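Local coordinates for cobalamin biosynthesis protein CobN (Mycobacterium tuberculosis, PDB 7C6O) that forms the large, catalytic subunit of cobaltochelatase, the enzyme that inserts cobalt into the corrin ring during cobalamin biosynthesis, at residues A549-W563 against L584-E597. Numbering follows the deposited sequence. Where two conformers were deposited one is given.
Sequences AHAVVHLGKHGNLEW and LPLIYPFLVNDPGE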
ATOM      1  N   ALA A 549      25.552   3.269  10.290  1.00 18.58           N
ATOM      2  CA  ALA A 549      24.324   3.097  11.056  1.00 17.03           C
ATOM      3  C   ALA A 549      23.987   1.622  11.228  1.00 18.77           C
ATOM      4  O   ALA A 549      24.142   0.819  10.304  1.00 17.56           O
ATOM      5  CB  ALA A 549      23.162   3.809  10.361  1.00 12.33           C
ATOM      6  N   HIS A 550      23.517   1.269  12.425  1.00 15.34           N
ATOM      7  CA  HIS A 550      22.942  -0.054  12.629  1.00 15.38           C
ATOM      8  C   HIS A 550      21.531  -0.151  12.064  1.00 18.17           C
ATOM      9  O   HIS A 550      21.090  -1.246  11.695  1.00 18.09           O
ATOM     10  CB  HIS A 550      22.944  -0.407  14.116  1.00 17.07           C
ATOM     11  CG  HIS A 550      24.313  -0.641  14.674  1.00 18.83           C
ATOM     12  ND1 HIS A 550      24.958   0.278  15.474  1.00 22.22           N
ATOM     13  CD2 HIS A 550      25.167  -1.682  14.532  1.00 21.61           C
ATOM     14  CE1 HIS A 550      26.148  -0.191  15.808  1.00 23.24           C
ATOM     15  NE2 HIS A 550      26.299  -1.379  15.249  1.00 21.83           N
ATOM     16  N   ALA A 551      20.816   0.971  11.988  1.00 16.37           N
ATOM     17  CA  ALA A 551      19.462   0.983  11.451  1.00 17.55           C
ATOM     18  C   ALA A 551      19.091   2.401  11.043  1.00 17.22           C
ATOM     19  O   ALA A 551      19.649   3.383  11.542  1.00 16.54           O
ATOM     20  CB  ALA A 551      18.446   0.441  12.462  1.00 16.58           C
ATOM     21  N   VAL A 552      18.130   2.488  10.129  1.00 16.25           N
ATOM     22  CA  VAL A 552      17.541   3.750   9.700  1.00 14.54           C
ATOM     23  C   VAL A 552      16.117   3.810  10.233  1.00 13.87           C
ATOM     24  O   VAL A 552      15.366   2.832  10.124  1.00 14.62           O
ATOM     25  CB  VAL A 552      17.558   3.890   8.167  1.00 14.41           C
ATOM     26  CG1 VAL A 552      16.879   5.188   7.738  1.00 15.24           C
ATOM     27  CG2 VAL A 552      18.983   3.821   7.639  1.00 15.85           C
ATOM     28  N   VAL A 553      15.755   4.944  10.823  1.00 14.88           N
ATOM     29  CA  VAL A 553      14.379   5.239  11.202  1.00 14.24           C
ATOM     30  C   VAL A 553      13.906   6.392  10.329  1.00 11.85           C
ATOM     31  O   VAL A 553      14.470   7.492  10.387  1.00 15.17           O
ATOM     32  CB  VAL A 553      14.251   5.588  12.693  1.00 15.78           C
ATOM     33  CG1 VAL A 553      12.800   5.917  13.040  1.00 18.63           C
ATOM     34  CG2 VAL A 553      14.769   4.449  13.564  1.00 15.71           C
ATOM     35  N   HIS A 554      12.884   6.150   9.514  1.00 12.62           N
ATOM     36  CA  HIS A 554      12.271   7.208   8.722  1.00 11.91           C
ATOM     37  C   HIS A 554      10.967   7.639   9.376  1.00 13.95           C
ATOM     38  O   HIS A 554      10.102   6.803   9.653  1.00 18.06           O
ATOM     39  CB  HIS A 554      12.009   6.768   7.283  1.00 14.70           C
ATOM     40  CG  HIS A 554      11.720   7.914   6.366  1.00 16.24           C
ATOM     41  ND1 HIS A 554      12.655   8.418   5.488  1.00 16.08           N
ATOM     42  CD2 HIS A 554      10.615   8.683   6.221  1.00 17.47           C
ATOM     43  CE1 HIS A 554      12.132   9.437   4.828  1.00 18.24           C
ATOM     44  NE2 HIS A 554      10.896   9.619   5.255  1.00 16.92           N
ATOM     45  N   LEU A 555      10.817   8.942   9.594  1.00 17.47           N
ATOM     46  CA  LEU A 555       9.722   9.467  10.407  1.00 23.54           C
ATOM     47  C   LEU A 555       8.523   9.837   9.536  1.00 25.99           C
ATOM     48  O   LEU A 555       8.537  10.859   8.843  1.00 27.67           O
ATOM     49  CB  LEU A 555      10.199  10.667  11.220  1.00 27.88           C
ATOM     50  CG  LEU A 555      10.993  10.260  12.460  1.00 34.16           C
ATOM     51  CD1 LEU A 555      11.357  11.476  13.290  1.00 36.28           C
ATOM     52  CD2 LEU A 555      10.198   9.256  13.281  1.00 34.80           C
ATOM     53  N   GLY A 556       7.483   9.007   9.583  0.76 23.52           N
ATOM     54  CA  GLY A 556       6.184   9.380   9.066  0.76 23.49           C
ATOM     55  C   GLY A 556       6.012   9.150   7.574  0.76 24.60           C
ATOM     56  O   GLY A 556       6.963   8.957   6.812  0.76 19.78           O
ATOM     57  N   LYS A 557       4.747   9.201   7.154  1.00 28.56           N
ATOM     58  CA  LYS A 557       4.369   8.977   5.761  1.00 32.68           C
ATOM     59  C   LYS A 557       4.525  10.263   4.954  1.00 31.45           C
ATOM     60  O   LYS A 557       3.855  11.259   5.247  1.00 29.50           O
ATOM     61  CB  LYS A 557       2.925   8.479   5.686  1.00 34.37           C
ATOM     62  CG  LYS A 557       2.383   8.291   4.273  1.00 34.75           C
ATOM     63  CD  LYS A 557       1.471   9.420   3.840  1.00 35.76           C
ATOM     64  CE  LYS A 557       0.843   9.130   2.486  1.00 36.63           C
ATOM     65  NZ  LYS A 557       0.122  10.308   1.927  1.00 37.05           N
ATOM     66  N   HIS A 558       5.398  10.257   3.940  1.00 28.91           N
ATOM     67  CA  HIS A 558       6.347   9.181   3.640  1.00 29.52           C
ATOM     68  C   HIS A 558       7.538   9.782   2.900  1.00 31.30           C
ATOM     69  O   HIS A 558       7.468  10.918   2.433  1.00 31.35           O
ATOM     70  CB  HIS A 558       5.717   8.066   2.791  1.00 31.44           C
ATOM     71  CG  HIS A 558       5.135   8.538   1.494  1.00 35.32           C
ATOM     72  ND1 HIS A 558       3.783   8.491   1.228  1.00 35.58           N
ATOM     73  CD2 HIS A 558       5.718   9.058   0.388  1.00 35.66           C
ATOM     74  CE1 HIS A 558       3.558   8.966   0.016  1.00 34.23           C
ATOM     75  NE2 HIS A 558       4.715   9.318  -0.515  1.00 36.93           N
ATOM     76  N   GLY A 559       8.623   9.009   2.778  1.00 31.85           N
ATOM     77  CA  GLY A 559       9.789   9.442   2.036  1.00 28.82           C
ATOM     78  C   GLY A 559       9.741   9.020   0.577  1.00 25.00           C
ATOM     79  O   GLY A 559       8.759   8.461   0.089  1.00 25.87           O
ATOM     80  N   ASN A 560      10.839   9.293  -0.133  1.00 18.77           N
ATOM     81  CA  ASN A 560      10.900   9.029  -1.564  1.00 16.68           C
ATOM     82  C   ASN A 560      11.734   7.811  -1.938  1.00 15.65           C
ATOM     83  O   ASN A 560      11.692   7.394  -3.100  1.00 15.26           O
ATOM     84  CB  ASN A 560      11.435  10.257  -2.322  1.00 18.41           C
ATOM     85  CG  ASN A 560      12.825  10.693  -1.864  1.00 20.25           C
ATOM     86  OD1 ASN A 560      13.610   9.904  -1.337  1.00 20.52           O
ATOM     87  ND2 ASN A 560      13.136  11.968  -2.080  1.00 20.79           N
ATOM     88  N   LEU A 561      12.490   7.230  -1.003  0.57 13.39           N
ATOM     89  CA  LEU A 561      13.367   6.117  -1.362  0.57 12.07           C
ATOM     90  C   LEU A 561      12.570   4.941  -1.916  0.57 12.37           C
ATOM     91  O   LEU A 561      12.925   4.371  -2.955  0.57 12.57           O
ATOM     92  CB  LEU A 561      14.201   5.683  -0.155  0.57 13.21           C
ATOM     93  CG  LEU A 561      15.239   4.592  -0.447  0.57 13.77           C
ATOM     94  CD1 LEU A 561      16.528   4.850   0.315  0.57 13.83           C
ATOM     95  CD2 LEU A 561      14.701   3.203  -0.119  0.57 13.56           C
ATOM     96  N   GLU A 562      11.486   4.563  -1.235  1.00 13.99           N
ATOM     97  CA  GLU A 562      10.687   3.435  -1.698  1.00 15.49           C
ATOM     98  C   GLU A 562       9.874   3.758  -2.946  1.00 14.63           C
ATOM     99  O   GLU A 562       9.138   2.887  -3.423  1.00 15.12           O
ATOM    100  CB  GLU A 562       9.762   2.943  -0.578  1.00 14.61           C
ATOM    101  CG  GLU A 562       8.683   3.931  -0.134  1.00 13.76           C
ATOM    102  CD  GLU A 562       9.147   4.886   0.962  1.00 18.12           C
ATOM    103  OE1 GLU A 562      10.352   5.209   1.019  1.00 15.88           O
ATOM    104  OE2 GLU A 562       8.296   5.313   1.773  1.00 18.59           O
ATOM    105  N   TRP A 563       9.998   4.969  -3.492  1.00 13.64           N
ATOM    106  CA  TRP A 563       9.307   5.351  -4.716  1.00 13.07           C
ATOM    107  C   TRP A 563      10.270   5.638  -5.860  1.00 14.07           C
ATOM    108  O   TRP A 563       9.841   6.146  -6.902  1.00 14.06           O
ATOM    109  CB  TRP A 563       8.407   6.562  -4.455  1.00 12.61           C
ATOM    110  CG  TRP A 563       7.359   6.272  -3.428  1.00 15.79           C
ATOM    111  CD1 TRP A 563       7.432   6.521  -2.087  1.00 16.70           C
ATOM    112  CD2 TRP A 563       6.091   5.646  -3.653  1.00 16.05           C
ATOM    113  NE1 TRP A 563       6.279   6.097  -1.465  1.00 15.35           N
ATOM    114  CE2 TRP A 563       5.442   5.556  -2.405  1.00 14.33           C
ATOM    115  CE3 TRP A 563       5.439   5.155  -4.789  1.00 17.14           C
ATOM    116  CZ2 TRP A 563       4.172   4.998  -2.261  1.00 15.22           C
ATOM    117  CZ3 TRP A 563       4.176   4.602  -4.644  1.00 20.19           C
ATOM    118  CH2 TRP A 563       3.558   4.528  -3.389  1.00 19.16           C
ATOM    119  N   LEU A 584      20.725  -1.989   4.926  1.00 14.46           N
ATOM    120  CA  LEU A 584      20.372  -1.214   6.118  1.00 13.07           C
ATOM    121  C   LEU A 584      18.974  -1.557   6.615  1.00 15.57           C
ATOM    122  O   LEU A 584      18.006  -1.439   5.850  1.00 14.66           O
ATOM    123  CB  LEU A 584      20.455   0.280   5.820  1.00 15.66           C
ATOM    124  CG  LEU A 584      21.839   0.912   5.723  1.00 18.05           C
ATOM    125  CD1 LEU A 584      21.724   2.310   5.141  1.00 16.82           C
ATOM    126  CD2 LEU A 584      22.499   0.953   7.092  1.00 17.66           C
ATOM    127  N   PRO A 585      18.815  -1.980   7.870  1.00 13.66           N
ATOM    128  CA  PRO A 585      17.466  -2.142   8.424  1.00 13.89           C
ATOM    129  C   PRO A 585      16.730  -0.811   8.426  1.00 14.05           C
ATOM    130  O   PRO A 585      17.304   0.237   8.730  1.00 15.93           O
ATOM    131  CB  PRO A 585      17.723  -2.650   9.848  1.00 12.87           C
ATOM    132  CG  PRO A 585      19.099  -3.257   9.794  1.00 14.75           C
ATOM    133  CD  PRO A 585      19.860  -2.410   8.816  1.00 13.82           C
ATOM    134  N   LEU A 586      15.449  -0.858   8.067  1.00 14.64           N
ATOM    135  CA  LEU A 586      14.614   0.334   7.969  1.00 13.73           C
ATOM    136  C   LEU A 586      13.395   0.168   8.864  1.00 15.16           C
ATOM    137  O   LEU A 586      12.594  -0.755   8.672  1.00 15.54           O
ATOM    138  CB  LEU A 586      14.192   0.592   6.519  1.00 15.71           C
ATOM    139  CG  LEU A 586      13.219   1.747   6.258  1.00 15.14           C
ATOM    140  CD1 LEU A 586      13.800   3.073   6.727  1.00 17.72           C
ATOM    141  CD2 LEU A 586      12.841   1.816   4.777  1.00 11.20           C
ATOM    142  N   ILE A 587      13.261   1.061   9.840  1.00 14.96           N
ATOM    143  CA  ILE A 587      12.132   1.088  10.763  1.00 15.08           C
ATOM    144  C   ILE A 587      11.343   2.356  10.476  1.00 13.76           C
ATOM    145  O   ILE A 587      11.926   3.440  10.360  1.00 13.94           O
ATOM    146  CB  ILE A 587      12.611   1.034  12.224  1.00 15.36           C
ATOM    147  CG1 ILE A 587      13.448  -0.229  12.446  1.00 18.14           C
ATOM    148  CG2 ILE A 587      11.425   1.081  13.179  1.00 14.25           C
ATOM    149  CD1 ILE A 587      14.342  -0.164  13.658  1.00 21.05           C
ATOM    150  N   TYR A 588      10.023   2.225  10.360  1.00 13.23           N
ATOM    151  CA  TYR A 588       9.213   3.208   9.642  1.00 14.90           C
ATOM    152  C   TYR A 588       7.886   3.440  10.351  1.00 14.12           C
ATOM    153  O   TYR A 588       6.882   2.780  10.051  1.00 12.88           O
ATOM    154  CB  TYR A 588       8.980   2.736   8.206  1.00 13.40           C
ATOM    155  CG  TYR A 588       8.903   3.806   7.139  1.00 15.65           C
ATOM    156  CD1 TYR A 588       8.339   5.050   7.393  1.00 15.38           C
ATOM    157  CD2 TYR A 588       9.382   3.551   5.859  1.00 18.02           C
ATOM    158  CE1 TYR A 588       8.263   6.014   6.395  1.00 16.91           C
ATOM    159  CE2 TYR A 588       9.315   4.503   4.863  1.00 19.60           C
ATOM    160  CZ  TYR A 588       8.755   5.730   5.132  1.00 18.50           C
ATOM    161  OH  TYR A 588       8.693   6.666   4.129  1.00 21.47           O
ATOM    162  N   PRO A 589       7.840   4.373  11.303  1.00 14.63           N
ATOM    163  CA  PRO A 589       6.543   4.784  11.862  1.00 12.31           C
ATOM    164  C   PRO A 589       5.624   5.281  10.753  1.00 14.60           C
ATOM    165  O   PRO A 589       6.029   6.074   9.901  1.00 12.48           O
ATOM    166  CB  PRO A 589       6.917   5.901  12.842  1.00 12.02           C
ATOM    167  CG  PRO A 589       8.339   5.595  13.224  1.00 14.33           C
ATOM    168  CD  PRO A 589       8.972   5.028  11.985  1.00 14.98           C
ATOM    169  N   PHE A 590       4.384   4.793  10.753  1.00 12.90           N
ATOM    170  CA  PHE A 590       3.532   4.990   9.589  1.00 13.95           C
ATOM    171  C   PHE A 590       2.069   5.070   9.991  1.00 15.53           C
ATOM    172  O   PHE A 590       1.601   4.286  10.816  1.00 13.94           O
ATOM    173  CB  PHE A 590       3.729   3.861   8.573  1.00 14.07           C
ATOM    174  CG  PHE A 590       3.715   4.329   7.155  1.00 12.46           C
ATOM    175  CD1 PHE A 590       2.517   4.560   6.502  1.00 12.24           C
ATOM    176  CD2 PHE A 590       4.901   4.558   6.480  1.00 14.38           C
ATOM    177  CE1 PHE A 590       2.504   5.006   5.198  1.00 13.52           C
ATOM    178  CE2 PHE A 590       4.897   5.002   5.174  1.00 13.86           C
ATOM    179  CZ  PHE A 590       3.701   5.225   4.531  1.00 11.25           C
ATOM    180  N   LEU A 591       1.346   6.008   9.383  1.00 15.11           N
ATOM    181  CA  LEU A 591      -0.057   6.219   9.716  1.00 13.62           C
ATOM    182  C   LEU A 591      -0.888   4.980   9.391  1.00 12.10           C
ATOM    183  O   LEU A 591      -0.784   4.417   8.298  1.00 13.44           O
ATOM    184  CB  LEU A 591      -0.585   7.433   8.955  1.00 13.59           C
ATOM    185  CG  LEU A 591      -2.047   7.816   9.171  1.00 16.92           C
ATOM    186  CD1 LEU A 591      -2.331   8.107  10.642  1.00 16.69           C
ATOM    187  CD2 LEU A 591      -2.408   9.012   8.298  1.00 15.55           C
ATOM    188  N   VAL A 592      -1.732   4.573  10.346  1.00 11.11           N
ATOM    189  CA  VAL A 592      -2.436   3.295  10.248  1.00 12.67           C
ATOM    190  C   VAL A 592      -3.431   3.278   9.090  1.00 13.41           C
ATOM    191  O   VAL A 592      -3.674   2.220   8.494  1.00 12.36           O
ATOM    192  CB  VAL A 592      -3.125   2.967  11.590  1.00 14.57           C
ATOM    193  CG1 VAL A 592      -4.147   4.043  11.960  1.00 15.16           C
ATOM    194  CG2 VAL A 592      -3.784   1.590  11.541  1.00 13.99           C
ATOM    195  N   ASN A 593      -4.019   4.423   8.736  1.00 12.78           N
ATOM    196  CA  ASN A 593      -5.031   4.449   7.687  1.00 13.00           C
ATOM    197  C   ASN A 593      -4.459   4.829   6.324  1.00 11.58           C
ATOM    198  O   ASN A 593      -5.214   5.229   5.433  1.00 14.17           O
ATOM    199  CB  ASN A 593      -6.181   5.386   8.064  1.00 15.98           C
ATOM    200  CG  ASN A 593      -5.774   6.843   8.076  1.00 18.88           C
ATOM    201  OD1 ASN A 593      -5.102   7.300   8.997  1.00 19.84           O
ATOM    202  ND2 ASN A 593      -6.201   7.588   7.064  1.00 20.09           N
ATOM    203  N   ASP A 594      -3.146   4.683   6.130  1.00 11.98           N
ATOM    204  CA  ASP A 594      -2.510   4.830   4.820  1.00 13.40           C
ATOM    205  C   ASP A 594      -1.851   3.508   4.431  1.00 14.99           C
ATOM    206  O   ASP A 594      -0.620   3.423   4.313  1.00 11.17           O
ATOM    207  CB  ASP A 594      -1.491   5.968   4.818  1.00 15.57           C
ATOM    208  CG  ASP A 594      -2.145   7.339   4.829  1.00 22.02           C
ATOM    209  OD1 ASP A 594      -3.392   7.414   4.761  1.00 24.00           O
ATOM    210  OD2 ASP A 594      -1.411   8.345   4.904  1.00 24.96           O
ATOM    211  N   PRO A 595      -2.648   2.454   4.207  1.00 13.96           N
ATOM    212  CA  PRO A 595      -2.050   1.128   3.968  1.00 13.38           C
ATOM    213  C   PRO A 595      -1.220   1.040   2.700  1.00 14.07           C
ATOM    214  O   PRO A 595      -0.181   0.368   2.698  1.00 14.27           O
ATOM    215  CB  PRO A 595      -3.275   0.205   3.901  1.00 13.67           C
ATOM    216  CG  PRO A 595      -4.399   1.101   3.507  1.00 11.32           C
ATOM    217  CD  PRO A 595      -4.120   2.411   4.163  1.00 13.98           C
ATOM    218  N   GLY A 596      -1.649   1.688   1.617  1.00 15.46           N
ATOM    219  CA  GLY A 596      -0.933   1.550   0.358  1.00 15.78           C
ATOM    220  C   GLY A 596       0.474   2.111   0.423  1.00 14.66           C
ATOM    221  O   GLY A 596       1.438   1.470  -0.008  1.00 11.29           O
ATOM    222  N   GLU A 597       0.613   3.316   0.973  1.00 10.70           N
ATOM    223  CA  GLU A 597       1.929   3.939   1.033  1.00 14.01           C
ATOM    224  C   GLU A 597       2.852   3.191   1.991  1.00 12.60           C
ATOM    225  O   GLU A 597       4.050   3.052   1.724  1.00 13.55           O
ATOM    226  CB  GLU A 597       1.786   5.406   1.433  1.00 17.67           C
ATOM    227  CG  GLU A 597       0.905   6.222   0.483  1.00 23.18           C
ATOM    228  CD  GLU A 597      -0.578   6.160   0.834  1.00 25.59           C
ATOM    229  OE1 GLU A 597      -0.993   5.237   1.569  1.00 23.28           O
ATOM    230  OE2 GLU A 597      -1.333   7.046   0.377  1.00 27.46           O
TER
HETATM  231  O   HOH W   1      -2.212  10.352   3.018  1.00 31.93           O
HETATM  232  O   HOH W   2       5.593   5.226   1.283  1.00 15.44           O
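The ring of Y588 lies between H554 and F590: H554 CB sits over the centre of one face, 3.9 Å from the ring centroid, F590 CE2 is offset toward the rim of the other, and the carbonyl oxygen of G556 lies in plane at the edge. The imidazole of H554 runs alongside in the same direction, tilted 45° to the phenol, with its NE2 hydrogen-bonded to S374 OG. F590 in turn takes K557 CB over one face, while Y588 CZ meets its edge in plane.

Two hydrogen bonds fix the Y588 hydroxyl. It accepts from G559 N (N to OH 2.7 Å, nearly straight at 173°) and donates to the syn lone pair of E562 OE2, also at 2.7 Å. E562 reaches back because its chain is bent at chi2; a water on the same OE2 also joins W563 NE1 and the carbonyl oxygen of E597. The peptide before H558 is cis, within the loop that brings G559 N to the phenol.

Over F590 the K557 chain bends at chi2 (-102°), which carries NZ toward two acids. Its salt bridges to D594 OD2 and E597 OE2 are both long, 3.9 Å, but a water 2.6 Å from K557 NZ links it to D594 OD2. D594 OD1 makes a salt bridge with R892, and E597 OE1 a hydrogen bond with T888.

Strands 551-555 and 586-591 run parallel, joined by backbone hydrogen bonds from V552 N to P585 O and I587 N to V552 O, both 2.8 Å, then from H554 N to I587 O. They are neighbours in a beta-alpha-beta unit whose crossover contains helix 576-581. Strand 369-373 flanks 551-555 and strand 608-612 flanks 586-591, while helix 807-815 packs on the face bearing V553 and I587.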